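Local coordinates for protein truncated hemoglobin from geobacillus stearothermophilus (Geobacillus stearothermophilus, PDB 2BKM) that binds haem and an oxygen molecule as a bacterial truncated haemoglobin, and probably serves in oxygen storage or transport, at residues E79-P82 against K83-E86; D32-I36 against F37-L41; E8-G12 against E13-A17. One frame throughout, in Å; residues are numbered along the deposited sequence.

Contact 1: residues E79-P82 against K83-E86; sequences EITP and KRAE. With HEM (protoporphyrin IX containing Fe), chain D.
Thr81 and Arg84 meet where a loop turns into helix 82-98. The tight part is the backbone around the helix start, together with the Arg84 guanidinium. Thr81 OG1 accepts the bond from Arg84 N at 3.0 Å. Thr81 chi1 of 54° sets OG1 between the backbone N and the carbonyl carbon, where it can accept from Arg84 N. The first regular helix bonds follow. Ala85 N binds Thr81 O at 2.9 Å, and Glu86 N binds Pro82 O. Arg84 runs extended from CG to NE back along the loop. Its NH2 gives a nearly straight bond to Glu79 O at 2.8 Å. That oxygen lies at the guanidinium edge, and the N-H meets one of its lone pairs. Arg84 NE is taken by Asp32 O, so two carbonyls fix the rotation of the group. Ala85 and Ile80 are buried and face the haem, with Ile80 CG2 3.8 Å from CAB of the haem.

The other side is looser. The Glu79 carboxylate makes only a long and doubtful charge contact with Arg84. Lys83 and Glu86 are exposed. The arrangement is a threonine N-cap, here opening a helix that lines the haem pocket of a globin.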
loop_
_atom_site.group_PDB
_atom_site.type_symbol
_atom_site.label_atom_id
_atom_site.label_comp_id
_atom_site.label_asym_id
_atom_site.label_seq_id
_atom_site.Cartn_x
_atom_site.Cartn_y
_atom_site.Cartn_z
ATOM N N GLU A 79 -16.201 0.165 1.193
ATOM C CA GLU A 79 -16.503 1.441 0.553
ATOM C C GLU A 79 -15.215 2.258 0.474
ATOM O O GLU A 79 -14.711 2.758 1.506
ATOM C CB GLU A 79 -17.529 2.214 1.382
ATOM C CG GLU A 79 -17.816 3.594 0.832
ATOM C CD GLU A 79 -18.906 4.313 1.580
ATOM O OE1 GLU A 79 -20.081 4.106 1.214
ATOM O OE2 GLU A 79 -18.558 5.063 2.510
ATOM N N ILE A 80 -14.680 2.362 -0.723
ATOM C CA ILE A 80 -13.449 3.130 -0.953
ATOM C C ILE A 80 -13.836 4.365 -1.739
ATOM O O ILE A 80 -13.998 4.373 -2.945
ATOM C CB ILE A 80 -12.432 2.302 -1.685
ATOM C CG1 ILE A 80 -12.169 1.006 -0.895
ATOM C CG2 ILE A 80 -11.118 3.113 -1.837
ATOM C CD1 ILE A 80 -11.077 0.162 -1.441
ATOM N N THR A 81 -14.013 5.432 -1.002
ATOM C CA THR A 81 -14.270 6.735 -1.586
ATOM C C THR A 81 -12.931 7.406 -1.939
ATOM O O THR A 81 -11.892 6.966 -1.467
ATOM C CB THR A 81 -14.924 7.609 -0.553
ATOM O OG1 THR A 81 -14.090 7.600 0.598
ATOM C CG2 THR A 81 -16.367 7.051 -0.201
ATOM N N PRO A 82 -12.969 8.444 -2.779
ATOM C CA PRO A 82 -11.744 9.213 -2.991
ATOM C C PRO A 82 -11.138 9.692 -1.662
ATOM O O PRO A 82 -9.912 9.603 -1.493
ATOM C CB PRO A 82 -12.214 10.364 -3.844
ATOM C CG PRO A 82 -13.352 9.706 -4.651
ATOM C CD PRO A 82 -14.064 8.914 -3.637
ATOM N N LYS A 83 -11.954 10.121 -0.701
ATOM C CA LYS A 83 -11.416 10.559 0.572
ATOM C C LYS A 83 -10.640 9.442 1.227
ATOM O O LYS A 83 -9.583 9.678 1.817
ATOM C CB LYS A 83 -12.533 11.093 1.477
ATOM C CG LYS A 83 -12.047 11.633 2.807
ATOM C CD LYS A 83 -13.199 12.199 3.637
ATOM C CE LYS A 83 -12.671 12.567 4.998
ATOM N NZ LYS A 83 -11.867 13.805 4.872
ATOM N N ARG A 84 -11.160 8.212 1.175
ATOM C CA ARG A 84 -10.461 7.118 1.799
ATOM C C ARG A 84 -9.177 6.802 1.045
ATOM O O ARG A 84 -8.188 6.432 1.671
ATOM C CB ARG A 84 -11.361 5.885 1.955
ATOM C CG ARG A 84 -12.293 6.071 3.146
ATOM C CD ARG A 84 -13.102 4.809 3.382
ATOM N NE ARG A 84 -13.704 4.892 4.710
ATOM C CZ ARG A 84 -14.796 4.224 5.060
ATOM N NH1 ARG A 84 -15.242 4.341 6.292
ATOM N NH2 ARG A 84 -15.400 3.409 4.187
ATOM N N ALA A 85 -9.233 6.871 -0.275
ATOM C CA ALA A 85 -7.997 6.687 -1.049
ATOM C C ALA A 85 -6.977 7.744 -0.677
ATOM O O ALA A 85 -5.783 7.405 -0.495
ATOM C CB ALA A 85 -8.264 6.710 -2.527
ATOM N N GLU A 86 -7.431 8.979 -0.499
ATOM C CA GLU A 86 -6.478 10.006 -0.074
ATOM C C GLU A 86 -5.940 9.695 1.303
ATOM O O GLU A 86 -4.766 9.957 1.606
ATOM C CB GLU A 86 -7.105 11.398 -0.074
ATOM C CG GLU A 86 -7.423 11.897 -1.396
ATOM C CD GLU A 86 -6.187 12.165 -2.215
ATOM O OE1 GLU A 86 -6.183 11.817 -3.412
ATOM O OE2 GLU A 86 -5.252 12.766 -1.641
HETATM C CHA HEM D . -6.861 -5.367 1.803
HETATM C CHB HEM D . -8.566 -0.905 2.396
HETATM C CHC HEM D . -5.773 0.540 -1.292
HETATM C CHD HEM D . -3.409 -3.634 -1.115
HETATM C C1A HEM D . -7.507 -4.261 2.278
HETATM C C2A HEM D . -8.455 -4.304 3.371
HETATM C C3A HEM D . -8.925 -3.068 3.532
HETATM C C4A HEM D . -8.298 -2.223 2.549
HETATM C CMA HEM D . -9.948 -2.615 4.590
HETATM C CAA HEM D . -8.810 -5.551 4.198
HETATM C CBA HEM D . -7.629 -5.918 5.076
HETATM C CGA HEM D . -7.722 -7.312 5.666
HETATM O O1A HEM D . -8.774 -8.019 5.527
HETATM O O2A HEM D . -6.713 -7.764 6.266
HETATM C C1B HEM D . -7.988 -0.153 1.415
HETATM C C2B HEM D . -8.322 1.225 1.117
HETATM C C3B HEM D . -7.574 1.599 0.085
HETATM C C4B HEM D . -6.715 0.513 -0.322
HETATM C CMB HEM D . -9.335 2.103 1.883
HETATM C CAB HEM D . -7.593 2.979 -0.552
HETATM C CBB HEM D . -7.361 3.174 -1.857
HETATM C C1C HEM D . -4.821 -0.433 -1.512
HETATM C C2C HEM D . -3.640 -0.290 -2.328
HETATM C C3C HEM D . -3.019 -1.475 -2.255
HETATM C C4C HEM D . -3.772 -2.356 -1.399
HETATM C CMC HEM D . -3.199 0.977 -3.119
HETATM C CAC HEM D . -1.683 -1.911 -2.878
HETATM C CBC HEM D . -0.973 -1.205 -3.746
HETATM C C1D HEM D . -4.146 -4.480 -0.348
HETATM C C2D HEM D . -3.842 -5.881 -0.192
HETATM C C3D HEM D . -4.915 -6.407 0.691
HETATM C C4D HEM D . -5.791 -5.293 0.959
HETATM C CMD HEM D . -2.644 -6.638 -0.781
HETATM C CAD HEM D . -5.060 -7.836 1.177
HETATM C CBD HEM D . -6.058 -8.576 0.276
HETATM C CGD HEM D . -6.269 -9.935 0.902
HETATM O O1D HEM D . -7.064 -10.065 1.890
HETATM O O2D HEM D . -5.565 -10.871 0.435
HETATM N NA HEM D . -7.446 -2.969 1.802
HETATM N NB HEM D . -7.016 -0.535 0.513
HETATM N NC HEM D . -4.860 -1.684 -0.945
HETATM N ND HEM D . -5.298 -4.173 0.352
HETATM FE FE HEM D . -6.164 -2.349 0.414
#

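Contact 2: residues D32-I36 against F37-L41. With HEM (protoporphyrin IX containing Fe), chain D.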
loop_
_atom_site.group_PDB
_atom_site.type_symbol
_atom_site.label_atom_id
_atom_site.label_comp_id
_atom_site.label_asym_id
_atom_site.label_seq_id
_atom_site.Cartn_x
_atom_site.Cartn_y
_atom_site.Cartn_z
ATOM N N ASP A 32 -10.379 7.878 9.001
ATOM C CA ASP A 32 -11.063 7.479 7.789
ATOM C C ASP A 32 -10.782 6.042 7.413
ATOM O O ASP A 32 -11.477 5.502 6.529
ATOM C CB ASP A 32 -10.673 8.358 6.618
ATOM C CG ASP A 32 -11.136 9.766 6.791
ATOM O OD1 ASP A 32 -12.309 9.934 7.188
ATOM O OD2 ASP A 32 -10.336 10.694 6.554
ATOM N N LEU A 33 -9.773 5.435 8.056
ATOM C CA LEU A 33 -9.398 4.065 7.726
ATOM C C LEU A 33 -9.646 3.068 8.826
ATOM O O LEU A 33 -10.122 1.950 8.558
ATOM C CB LEU A 33 -7.919 4.005 7.305
ATOM C CG LEU A 33 -7.574 4.961 6.169
ATOM C CD1 LEU A 33 -6.097 4.810 5.949
ATOM C CD2 LEU A 33 -8.367 4.570 4.949
ATOM N N ARG A 34 -9.307 3.467 10.051
ATOM C CA ARG A 34 -9.364 2.604 11.238
ATOM C C ARG A 34 -10.645 1.770 11.301
ATOM O O ARG A 34 -10.562 0.570 11.602
ATOM C CB ARG A 34 -9.177 3.431 12.522
ATOM C CG ARG A 34 -8.976 2.604 13.803
ATOM C CD ARG A 34 -9.271 3.454 15.058
ATOM N NE ARG A 34 -9.651 2.667 16.239
ATOM C CZ ARG A 34 -9.553 1.340 16.371
ATOM N NH1 ARG A 34 -9.061 0.577 15.401
ATOM N NH2 ARG A 34 -9.948 0.765 17.504
ATOM N N PRO A 35 -11.819 2.361 10.984
ATOM C CA PRO A 35 -12.975 1.507 11.255
ATOM C C PRO A 35 -13.179 0.408 10.217
ATOM O O PRO A 35 -13.835 -0.602 10.547
ATOM C CB PRO A 35 -14.158 2.488 11.279
ATOM C CG PRO A 35 -13.544 3.903 11.170
ATOM C CD PRO A 35 -12.240 3.679 10.460
ATOM N N ILE A 36 -12.615 0.550 9.001
ATOM C CA ILE A 36 -12.846 -0.468 7.968
ATOM C C ILE A 36 -11.752 -1.537 7.889
ATOM O O ILE A 36 -11.890 -2.534 7.187
ATOM C CB ILE A 36 -13.139 0.108 6.565
ATOM C CG1 ILE A 36 -11.901 0.793 5.948
ATOM C CG2 ILE A 36 -14.339 1.046 6.624
ATOM C CD1 ILE A 36 -11.950 0.926 4.407
ATOM N N PHE A 37 -10.673 -1.308 8.624
ATOM C CA PHE A 37 -9.615 -2.287 8.713
ATOM C C PHE A 37 -9.854 -3.144 9.946
ATOM O O PHE A 37 -10.508 -2.670 10.877
ATOM C CB PHE A 37 -8.268 -1.571 8.831
ATOM C CG PHE A 37 -7.675 -1.203 7.506
ATOM C CD1 PHE A 37 -6.783 -2.077 6.869
ATOM C CD2 PHE A 37 -7.984 0.005 6.895
ATOM C CE1 PHE A 37 -6.228 -1.746 5.650
ATOM C CE2 PHE A 37 -7.466 0.322 5.632
ATOM C CZ PHE A 37 -6.566 -0.526 5.022
ATOM N N PRO A 38 -9.293 -4.376 9.983
ATOM C CA PRO A 38 -9.403 -5.227 11.166
ATOM C C PRO A 38 -8.720 -4.550 12.339
ATOM O O PRO A 38 -7.779 -3.772 12.148
ATOM C CB PRO A 38 -8.637 -6.488 10.771
ATOM C CG PRO A 38 -8.627 -6.502 9.280
ATOM C CD PRO A 38 -8.533 -5.042 8.907
ATOM N N ASP A 39 -9.158 -4.854 13.562
ATOM C CA ASP A 39 -8.537 -4.245 14.732
ATOM C C ASP A 39 -7.110 -4.744 14.905
ATOM O O ASP A 39 -6.217 -3.993 15.304
ATOM C CB ASP A 39 -9.354 -4.564 15.976
ATOM C CG ASP A 39 -10.773 -4.034 15.882
ATOM O OD1 ASP A 39 -11.701 -4.820 16.160
ATOM O OD2 ASP A 39 -10.951 -2.842 15.517
ATOM N N ASP A 40 -6.914 -6.011 14.564
ATOM C CA ASP A 40 -5.608 -6.606 14.539
ATOM C C ASP A 40 -5.116 -6.606 13.099
ATOM O O ASP A 40 -5.664 -7.299 12.256
ATOM C CB ASP A 40 -5.741 -8.032 15.010
ATOM C CG ASP A 40 -4.423 -8.682 15.237
ATOM O OD1 ASP A 40 -4.434 -9.724 15.944
ATOM O OD2 ASP A 40 -3.371 -8.177 14.740
ATOM N N LEU A 41 -4.073 -5.816 12.857
ATOM C CA LEU A 41 -3.547 -5.667 11.509
ATOM C C LEU A 41 -2.433 -6.605 11.179
ATOM O O LEU A 41 -1.773 -6.458 10.148
ATOM C CB LEU A 41 -3.098 -4.221 11.317
ATOM C CG LEU A 41 -4.244 -3.197 11.340
ATOM C CD1 LEU A 41 -3.695 -1.812 11.610
ATOM C CD2 LEU A 41 -5.064 -3.226 10.064
HETATM C CHA HEM D . -6.861 -5.367 1.803
HETATM C CHB HEM D . -8.566 -0.905 2.396
HETATM C CHC HEM D . -5.773 0.540 -1.292
HETATM C CHD HEM D . -3.409 -3.634 -1.115
HETATM C C1A HEM D . -7.507 -4.261 2.278
HETATM C C2A HEM D . -8.455 -4.304 3.371
HETATM C C3A HEM D . -8.925 -3.068 3.532
HETATM C C4A HEM D . -8.298 -2.223 2.549
HETATM C CMA HEM D . -9.948 -2.615 4.590
HETATM C CAA HEM D . -8.810 -5.551 4.198
HETATM C CBA HEM D . -7.629 -5.918 5.076
HETATM C CGA HEM D . -7.722 -7.312 5.666
HETATM O O1A HEM D . -8.774 -8.019 5.527
HETATM O O2A HEM D . -6.713 -7.764 6.266
HETATM C C1B HEM D . -7.988 -0.153 1.415
HETATM C C2B HEM D . -8.322 1.225 1.117
HETATM C C3B HEM D . -7.574 1.599 0.085
HETATM C C4B HEM D . -6.715 0.513 -0.322
HETATM C CMB HEM D . -9.335 2.103 1.883
HETATM C CAB HEM D . -7.593 2.979 -0.552
HETATM C CBB HEM D . -7.361 3.174 -1.857
HETATM C C1C HEM D . -4.821 -0.433 -1.512
HETATM C C2C HEM D . -3.640 -0.290 -2.328
HETATM C C3C HEM D . -3.019 -1.475 -2.255
HETATM C C4C HEM D . -3.772 -2.356 -1.399
HETATM C CMC HEM D . -3.199 0.977 -3.119
HETATM C CAC HEM D . -1.683 -1.911 -2.878
HETATM C CBC HEM D . -0.973 -1.205 -3.746
HETATM C C1D HEM D . -4.146 -4.480 -0.348
HETATM C C2D HEM D . -3.842 -5.881 -0.192
HETATM C C3D HEM D . -4.915 -6.407 0.691
HETATM C C4D HEM D . -5.791 -5.293 0.959
HETATM C CMD HEM D . -2.644 -6.638 -0.781
HETATM C CAD HEM D . -5.060 -7.836 1.177
HETATM C CBD HEM D . -6.058 -8.576 0.276
HETATM C CGD HEM D . -6.269 -9.935 0.902
HETATM O O1D HEM D . -7.064 -10.065 1.890
HETATM O O2D HEM D . -5.565 -10.871 0.435
HETATM N NA HEM D . -7.446 -2.969 1.802
HETATM N NB HEM D . -7.016 -0.535 0.513
HETATM N NC HEM D . -4.860 -1.684 -0.945
HETATM N ND HEM D . -5.298 -4.173 0.352
HETATM FE FE HEM D . -6.164 -2.349 0.414
#
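Phe37 packs against Leu33 and Ile36 in the loop that joins helix 12-29 to helix 42-55 of this globin. The loop lines part of the haem pocket through Ile36, Phe37 and Pro38, and Phe37 also belongs to the pocket of the bound oxygen molecule.

The Phe37 ring sets the layout. One face is turned to the haem. The methyl carbon CMA of the haem sits 3.7 Å above the ring plane, over its centre. The far end of the ring reaches further, and Phe37 CZ comes within 3.3 Å of the haem methine carbon CHB. The ring edge is turned to Leu33. Leu33 O lies in the ring plane, 3.3 Å from Phe37 CD2. Leu33 CB is 4.0 Å from the same ring carbon. With Phe37 CG anti to its own carbonyl carbon (chi1 -86°), the ring is placed between Leu33 and the haem.

Ile36 meets the ring at a slant through CG1. Its chi1 of 69° puts CG1 between the backbone N and the carbonyl carbon. CD1 then reaches the haem methyl CMB at 3.8 Å. Ile36 and Phe37 both touch the haem. Pro38 CG lies near propionate oxygen O2A.

Tyr24 and Val27 of helix 12-29 and Thr44 of helix 42-55 also touch the Phe37 side chain. Arg34 and Asp39 lie on the exposed side. Their flat groups are turned 64° apart, and the salt bridge from NH1 to OD2 is long.

The turn is drawn in at Leu33 O, which takes two backbone N-H groups. Ile36 N binds it at 2.9 Å, and Phe37 N adds a weak, bent bond at 3.3 Å.

Contact 3: residues E8-G12 against E13-A17; sequences EAIGG and EETVA
Thr15 reaches back across a tight corner to Ile10. Its OG1 donates a hydrogen bond to Ile10 O at 2.8 Å, tilted 26° from the carbonyl plane. With chi1 at -62°, OG1 stands beside its own backbone N and CG2 lies anti to that N. The methyl thereby meets the Ile10 side chain, with CG2 3.9 Å from Ile10 CD1. Ile10 CD1 also comes loosely near Val16 CG2.

The backbone sets these groups in place. Gly11 ends helix 6-9 in a Schellman motif with positive phi (108°), and its N binds Glu8 O. Gly11 CA lies 3.5 Å from Thr15 OG1. Gly12 also has positive phi and turns the chain into the next helix. Its carbonyl takes Val16 N at 3.0 Å, an early bond of helix 12-29.

Further out, Glu13 OE1, in one of its two conformers, makes a salt bridge to Lys49 on helix 42-55. The corner joins helix 6-9 to helix 12-29. On its buried side, Ile10 packs on Ala105 and Phe109 of helix 104-120, while Val16 packs on Leu52 and Thr53 of helix 42-55.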
loop_
_atom_site.group_PDB
_atom_site.type_symbol
_atom_site.label_atom_id
_atom_site.label_comp_id
_atom_site.label_asym_id
_atom_site.label_seq_id
_atom_site.Cartn_x
_atom_site.Cartn_y
_atom_site.Cartn_z
ATOM N N GLU A 8 14.298 -3.578 -6.002
ATOM C CA GLU A 8 15.710 -3.358 -5.687
ATOM C C GLU A 8 16.014 -1.877 -5.512
ATOM O O GLU A 8 16.771 -1.475 -4.617
ATOM C CB GLU A 8 16.557 -3.905 -6.839
ATOM C CG GLU A 8 16.514 -5.406 -6.987
ATOM C CD GLU A 8 16.375 -5.891 -8.452
ATOM O OE1 GLU A 8 16.948 -5.272 -9.392
ATOM O OE2 GLU A 8 15.669 -6.912 -8.662
ATOM N N ALA A 9 15.467 -1.051 -6.400
ATOM C CA ALA A 9 15.755 0.372 -6.400
ATOM C C ALA A 9 15.463 1.000 -5.068
ATOM O O ALA A 9 16.146 1.940 -4.671
ATOM C CB ALA A 9 14.964 1.071 -7.531
ATOM N N ILE A 10 14.415 0.545 -4.381
ATOM C CA ILE A 10 14.065 1.174 -3.133
ATOM C C ILE A 10 14.707 0.517 -1.930
ATOM O O ILE A 10 14.539 0.983 -0.807
ATOM C CB ILE A 10 12.528 1.258 -2.891
ATOM C CG1 ILE A 10 11.953 -0.146 -2.661
ATOM C CG2 ILE A 10 11.835 1.985 -4.025
ATOM C CD1 ILE A 10 10.505 -0.101 -2.087
ATOM N N GLY A 11 15.437 -0.565 -2.173
ATOM C CA GLY A 11 16.130 -1.267 -1.087
ATOM C C GLY A 11 15.544 -2.607 -0.682
ATOM O O GLY A 11 15.924 -3.181 0.363
ATOM N N GLY A 12 14.629 -3.133 -1.497
ATOM C CA GLY A 12 14.154 -4.486 -1.361
ATOM C C GLY A 12 13.444 -4.797 -0.062
ATOM O O GLY A 12 12.728 -3.964 0.495
ATOM N N GLU A 13 13.675 -6.022 0.426
ATOM C CA GLU A 13 12.959 -6.577 1.550
ATOM C C GLU A 13 12.940 -5.648 2.758
ATOM O O GLU A 13 11.894 -5.464 3.404
ATOM C CB GLU A 13 13.557 -7.944 1.905
ATOM C CG GLU A 13 12.678 -8.788 2.788
ATOM C CD GLU A 13 12.672 -8.345 4.228
ATOM O OE1 GLU A 13 11.658 -8.569 4.936
ATOM O OE2 GLU A 13 13.696 -7.776 4.671
ATOM N N GLU A 14 14.099 -5.102 3.080
ATOM C CA GLU A 14 14.240 -4.369 4.317
ATOM C C GLU A 14 13.407 -3.101 4.256
ATOM O O GLU A 14 12.786 -2.698 5.227
ATOM C CB GLU A 14 15.703 -4.015 4.577
ATOM C CG GLU A 14 16.557 -5.238 4.835
ATOM C CD GLU A 14 17.710 -4.967 5.755
ATOM O OE1 GLU A 14 18.766 -5.604 5.544
ATOM O OE2 GLU A 14 17.562 -4.146 6.692
ATOM N N THR A 15 13.397 -2.474 3.097
ATOM C CA THR A 15 12.579 -1.269 2.955
ATOM C C THR A 15 11.093 -1.627 3.024
ATOM O O THR A 15 10.303 -0.954 3.688
ATOM C CB THR A 15 12.885 -0.590 1.631
ATOM O OG1 THR A 15 14.252 -0.198 1.660
ATOM C CG2 THR A 15 12.055 0.670 1.454
ATOM N N VAL A 16 10.702 -2.678 2.325
ATOM C CA VAL A 16 9.294 -3.042 2.350
ATOM C C VAL A 16 8.845 -3.347 3.753
ATOM O O VAL A 16 7.776 -2.919 4.157
ATOM C CB VAL A 16 8.977 -4.205 1.390
ATOM C CG1 VAL A 16 7.517 -4.678 1.518
ATOM C CG2 VAL A 16 9.293 -3.792 -0.045
ATOM N N ALA A 17 9.668 -4.088 4.500
ATOM C CA ALA A 17 9.297 -4.423 5.869
ATOM C C ALA A 17 9.094 -3.184 6.725
ATOM O O ALA A 17 8.118 -3.098 7.474
ATOM C CB ALA A 17 10.386 -5.283 6.494
#

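Along the chain the order is contact 3, contact 2, contact 1. Contact 3 opens helix 12-29, contact 2 lies in the loop between that helix and helix 42-55, and contact 1 opens helix 82-98. Contacts 1 and 2 have centres about 14 Å apart and touch each other. Leu33 CD2 packs on Arg84 O, and Ile36 CG2 meets Arg84 NH1. Both also touch the haem, so a loop and a helix start, far apart in sequence, line neighbouring parts of the haem pocket. Contact 3 lies across the chain's centre from both, its centre about 27 Å from that of contact 1 and 25 Å from that of contact 2. It joins helix 6-9 to helix 12-29, well away from the haem.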